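CGAS/DncV-like nucleotidyltransferase in E. coli homolog (PDB 6E0O) synthesises cyclic dinucleotide second messengers from nucleoside triphosphates with magnesium, serving as the signal-producing enzyme of a CBASS antiphage defence system. Local coordinates at residues 145-148 with 149-152; 244-247 with 248-252. All coordinates share one frame; numbering follows the deposited sequence.

Contact 1 (145-148 with 149-152); sequences RFST and LQSV
Ser147 and Val152 close the beta hairpin that joins strand 135-147 to strand 152-160, pairing as an antiparallel hydrogen-bonded pair with a G1 beta bulge, in which Ser151 and Val152 both lie opposite Ser147. The tight part is this backbone closure. Ser147 N donates to Val152 O at 2.8 Å in a nearly straight bond (172°), whereas the return bond from Val152 N to Ser147 O is longer, 3.2 Å, and more bent at 143°, although it arrives in the carbonyl plane. Ser151, the first bulge residue, takes up a left-handed backbone conformation, the one expected at this position of a G1 bulge.

Inside the turn the buried Ser147 hydroxyl ties the loop to its own strand. Its OG lies anti to the backbone N (chi1 167°), which brings it to the turn, where Gln150 N donates to Ser147 OG over 3.1 Å. The same OG is also hydrogen-bonded to Leu263 O, and Gln150 NE2 reaches Arg262 O, so the turn is pinned to the 262-263 backbone by two side chains. Leu149 rests on Thr258 and Trp265.

The solvent side is looser. Thr148 and Ser151 are exposed, and the bond from Ser151 N to Thr148 O is weak. Phe146, also exposed, has CG anti to its main-chain nitrogen and beside the carbonyl carbon, and its ring meets the returning chain obliquely. Its closest contacts there are with main-chain atoms: Phe146 CE1 lies 3.6 Å from Val152 N, and Phe146 CZ is 3.6 Å from Ser151 CA.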
loop_
_atom_site.group_PDB
_atom_site.type_symbol
_atom_site.label_atom_id
_atom_site.label_comp_id
_atom_site.label_asym_id
_atom_site.label_seq_id
_atom_site.Cartn_x
_atom_site.Cartn_y
_atom_site.Cartn_z
ATOM N N ARG A 145 -3.499 -15.385 12.411
ATOM C CA ARG A 145 -2.483 -15.105 13.414
ATOM C C ARG A 145 -3.111 -14.383 14.593
ATOM O O ARG A 145 -3.992 -13.534 14.426
ATOM C CB ARG A 145 -1.369 -14.204 12.876
ATOM C CG ARG A 145 -0.396 -14.903 11.954
ATOM C CD ARG A 145 0.288 -16.071 12.640
ATOM N NE ARG A 145 1.013 -16.898 11.678
ATOM C CZ ARG A 145 2.150 -16.539 11.091
ATOM N NH1 ARG A 145 2.698 -15.359 11.360
ATOM N NH2 ARG A 145 2.741 -17.355 10.229
ATOM N N PHE A 146 -2.624 -14.695 15.785
ATOM C CA PHE A 146 -3.094 -14.014 16.978
ATOM C C PHE A 146 -2.444 -12.645 17.094
ATOM O O PHE A 146 -1.224 -12.505 16.958
ATOM C CB PHE A 146 -2.779 -14.844 18.218
ATOM C CG PHE A 146 -3.414 -14.316 19.463
ATOM C CD1 PHE A 146 -4.755 -14.542 19.715
ATOM C CD2 PHE A 146 -2.679 -13.584 20.377
ATOM C CE1 PHE A 146 -5.351 -14.056 20.863
ATOM C CE2 PHE A 146 -3.268 -13.096 21.527
ATOM C CZ PHE A 146 -4.606 -13.330 21.768
ATOM N N SER A 147 -3.271 -11.633 17.334
ATOM C CA SER A 147 -2.819 -10.280 17.610
ATOM C C SER A 147 -2.845 -10.063 19.115
ATOM O O SER A 147 -3.913 -10.123 19.731
ATOM C CB SER A 147 -3.758 -9.275 16.948
ATOM O OG SER A 147 -3.525 -7.969 17.447
ATOM N N THR A 148 -1.680 -9.792 19.704
ATOM C CA THR A 148 -1.666 -9.418 21.114
ATOM C C THR A 148 -2.204 -8.007 21.315
ATOM O O THR A 148 -2.794 -7.712 22.361
ATOM C CB THR A 148 -0.263 -9.559 21.706
ATOM O OG1 THR A 148 0.666 -8.736 20.993
ATOM C CG2 THR A 148 0.199 -11.002 21.642
ATOM N N LEU A 149 -2.034 -7.129 20.322
ATOM C CA LEU A 149 -2.541 -5.767 20.456
ATOM C C LEU A 149 -4.042 -5.763 20.691
ATOM O O LEU A 149 -4.547 -5.012 21.534
ATOM C CB LEU A 149 -2.207 -4.960 19.206
ATOM C CG LEU A 149 -0.934 -4.119 19.232
ATOM C CD1 LEU A 149 0.291 -4.981 19.481
ATOM C CD2 LEU A 149 -0.793 -3.335 17.931
ATOM N N GLN A 150 -4.774 -6.592 19.952
ATOM C CA GLN A 150 -6.220 -6.681 20.085
ATOM C C GLN A 150 -6.685 -7.941 20.801
ATOM O O GLN A 150 -7.890 -8.108 21.003
ATOM C CB GLN A 150 -6.884 -6.584 18.707
ATOM C CG GLN A 150 -6.750 -5.210 18.075
ATOM C CD GLN A 150 -7.610 -5.048 16.842
ATOM O OE1 GLN A 150 -8.650 -5.697 16.704
ATOM N NE2 GLN A 150 -7.178 -4.180 15.933
ATOM N N SER A 151 -5.770 -8.819 21.197
ATOM C CA SER A 151 -6.118 -10.063 21.880
ATOM C C SER A 151 -7.174 -10.849 21.105
ATOM O O SER A 151 -8.170 -11.320 21.661
ATOM C CB SER A 151 -6.566 -9.803 23.320
ATOM O OG SER A 151 -5.538 -9.190 24.078
ATOM N N VAL A 152 -6.951 -10.994 19.800
ATOM C CA VAL A 152 -7.858 -11.767 18.958
ATOM C C VAL A 152 -7.065 -12.416 17.836
ATOM O O VAL A 152 -6.014 -11.919 17.421
ATOM C CB VAL A 152 -8.997 -10.905 18.356
ATOM C CG1 VAL A 152 -9.830 -10.262 19.448
ATOM C CG2 VAL A 152 -8.428 -9.859 17.402
#

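Contact 2 (244-247 with 248-252); sequences IVKI and YEDMK
The C-terminal two and a half turns of helix 236-252 hold this contact, an i to i+4 network in which Lys246 and Asp250 form a salt bridge one turn apart. Lys246 NZ donates to Asp250 OD1 at 2.8 Å, and Asp250 OD1 receives it on its syn lone pair, the side of the other oxygen. The lysine starts out extended from the helix and then bends at its second torsion (chi2 56°), which carries its aliphatic chain past the carboxylate before the ammonium group closes on it; Lys246 CE passes 3.2 Å from Asp250 OD2. Asp250 OD2 is hydrogen-bonded to Tyr257 OH. With both oxygens engaged, the buried carboxylate is restrained in rotation, and the nearby ammonium charge would be expected to stabilise its ionised form.

Beneath the side chains run the regular backbone bonds, among them Asp250 N to Lys246 O at 2.8 Å and Met251 N to Ile247 O at 2.9 Å.

Two other pairs lie side by side and point the same way. On the more open side, Glu249 extends along Val245, bringing Glu249 OE2 to 3.4 Å from Val245 CG1, a contact of methyl with carboxylate. On the buried side, Ile247 CG2 meets Met251 CG at 4.2 Å, while that CG lies 3.1 Å from Ile247 O.

Helix 275-289 covers much of the apolar surface: Ile244 packs on Leu289, Val245 on Trp286, Ile247 on Met282 and Tyr248 on Leu279. Loop residues complete the surroundings, with Val226 against Ile247, Pro227 against Lys246, Phe267 against Met251, and Ala255 against Asp250.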
loop_
_atom_site.group_PDB
_atom_site.type_symbol
_atom_site.label_atom_id
_atom_site.label_comp_id
_atom_site.label_asym_id
_atom_site.label_seq_id
_atom_site.Cartn_x
_atom_site.Cartn_y
_atom_site.Cartn_z
ATOM N N ILE A 244 3.818 16.476 10.028
ATOM C CA ILE A 244 5.266 16.292 9.979
ATOM C C ILE A 244 5.869 16.467 11.370
ATOM O O ILE A 244 6.689 15.656 11.820
ATOM C CB ILE A 244 5.906 17.232 8.941
ATOM C CG1 ILE A 244 5.423 16.868 7.532
ATOM C CG2 ILE A 244 7.418 17.181 9.050
ATOM C CD1 ILE A 244 5.798 17.868 6.447
ATOM N N VAL A 245 5.476 17.538 12.073
ATOM C CA VAL A 245 6.033 17.788 13.400
ATOM C C VAL A 245 5.694 16.643 14.346
ATOM O O VAL A 245 6.541 16.185 15.123
ATOM C CB VAL A 245 5.532 19.136 13.951
ATOM C CG1 VAL A 245 5.925 19.292 15.423
ATOM C CG2 VAL A 245 6.080 20.288 13.129
ATOM N N LYS A 246 4.450 16.156 14.303
ATOM C CA LYS A 246 4.052 15.094 15.221
ATOM C C LYS A 246 4.854 13.819 14.980
ATOM O O LYS A 246 5.354 13.203 15.927
ATOM C CB LYS A 246 2.553 14.826 15.098
ATOM C CG LYS A 246 2.038 13.699 15.987
ATOM C CD LYS A 246 2.339 13.904 17.454
ATOM C CE LYS A 246 1.610 12.884 18.325
ATOM N NZ LYS A 246 2.240 12.758 19.679
ATOM N N ILE A 247 4.986 13.397 13.719
ATOM C CA ILE A 247 5.744 12.179 13.436
ATOM C C ILE A 247 7.201 12.362 13.841
ATOM O O ILE A 247 7.801 11.499 14.486
ATOM C CB ILE A 247 5.606 11.783 11.955
ATOM C CG1 ILE A 247 4.157 11.434 11.629
ATOM C CG2 ILE A 247 6.520 10.607 11.624
ATOM C CD1 ILE A 247 3.847 11.400 10.144
ATOM N N TYR A 248 7.792 13.491 13.454
ATOM C CA TYR A 248 9.184 13.788 13.781
ATOM C C TYR A 248 9.418 13.695 15.278
ATOM O O TYR A 248 10.328 12.994 15.733
ATOM C CB TYR A 248 9.486 15.179 13.232
ATOM C CG TYR A 248 10.857 15.768 13.394
ATOM C CD1 TYR A 248 11.205 16.455 14.543
ATOM C CD2 TYR A 248 11.761 15.754 12.347
ATOM C CE1 TYR A 248 12.443 17.065 14.666
ATOM C CE2 TYR A 248 12.989 16.369 12.459
ATOM C CZ TYR A 248 13.330 17.021 13.623
ATOM O OH TYR A 248 14.547 17.645 13.717
ATOM N N GLU A 249 8.584 14.378 16.064
ATOM C CA GLU A 249 8.754 14.359 17.509
ATOM C C GLU A 249 8.509 12.964 18.070
ATOM O O GLU A 249 9.252 12.500 18.945
ATOM C CB GLU A 249 7.837 15.395 18.161
ATOM C CG GLU A 249 8.244 16.829 17.849
ATOM C CD GLU A 249 7.407 17.864 18.570
ATOM O OE1 GLU A 249 6.484 17.474 19.315
ATOM O OE2 GLU A 249 7.668 19.070 18.377
ATOM N N ASP A 250 7.486 12.271 17.561
ATOM C CA ASP A 250 7.211 10.914 18.024
ATOM C C ASP A 250 8.399 9.992 17.778
ATOM O O ASP A 250 8.679 9.107 18.592
ATOM C CB ASP A 250 5.963 10.360 17.334
ATOM C CG ASP A 250 4.676 10.865 17.940
ATOM O OD1 ASP A 250 4.691 11.464 19.045
ATOM O OD2 ASP A 250 3.634 10.654 17.301
ATOM N N MET A 251 9.096 10.164 16.648
ATOM C CA MET A 251 10.242 9.308 16.359
ATOM C C MET A 251 11.386 9.601 17.323
ATOM O O MET A 251 12.020 8.675 17.840
ATOM C CB MET A 251 10.705 9.471 14.912
ATOM C CG MET A 251 9.655 9.042 13.886
ATOM S SD MET A 251 9.014 7.355 14.049
ATOM C CE MET A 251 7.540 7.655 15.021
ATOM N N LYS A 252 11.653 10.887 17.602
ATOM C CA LYS A 252 12.663 11.213 18.599
ATOM C C LYS A 252 12.273 10.653 19.961
ATOM O O LYS A 252 13.146 10.350 20.788
ATOM C CB LYS A 252 12.868 12.728 18.705
ATOM C CG LYS A 252 13.400 13.413 17.438
ATOM C CD LYS A 252 14.055 14.775 17.740
ATOM C CE LYS A 252 15.459 14.580 18.315
ATOM N NZ LYS A 252 16.158 15.858 18.652
#

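Contact 1 is a surface turn between two strands of the mixed sheet, whereas contact 2 is partly buried and lies within a single helix; their centres are 27 Å apart, and they do not touch. They share no helix or strand. Main-chain bonds dominate contact 1, with one buried hydroxyl as the principal side-chain tie, while contact 2 adds a charged pair and apolar packing to its repeating helical bonds. Both nevertheless anchor on the chain that follows helix 236-252: the 145-152 turn and the 244-252 segment each meet residues within 255-267, the turn by hydrogen bonds to backbone carbonyls, the helix partly through a tyrosine hydroxyl.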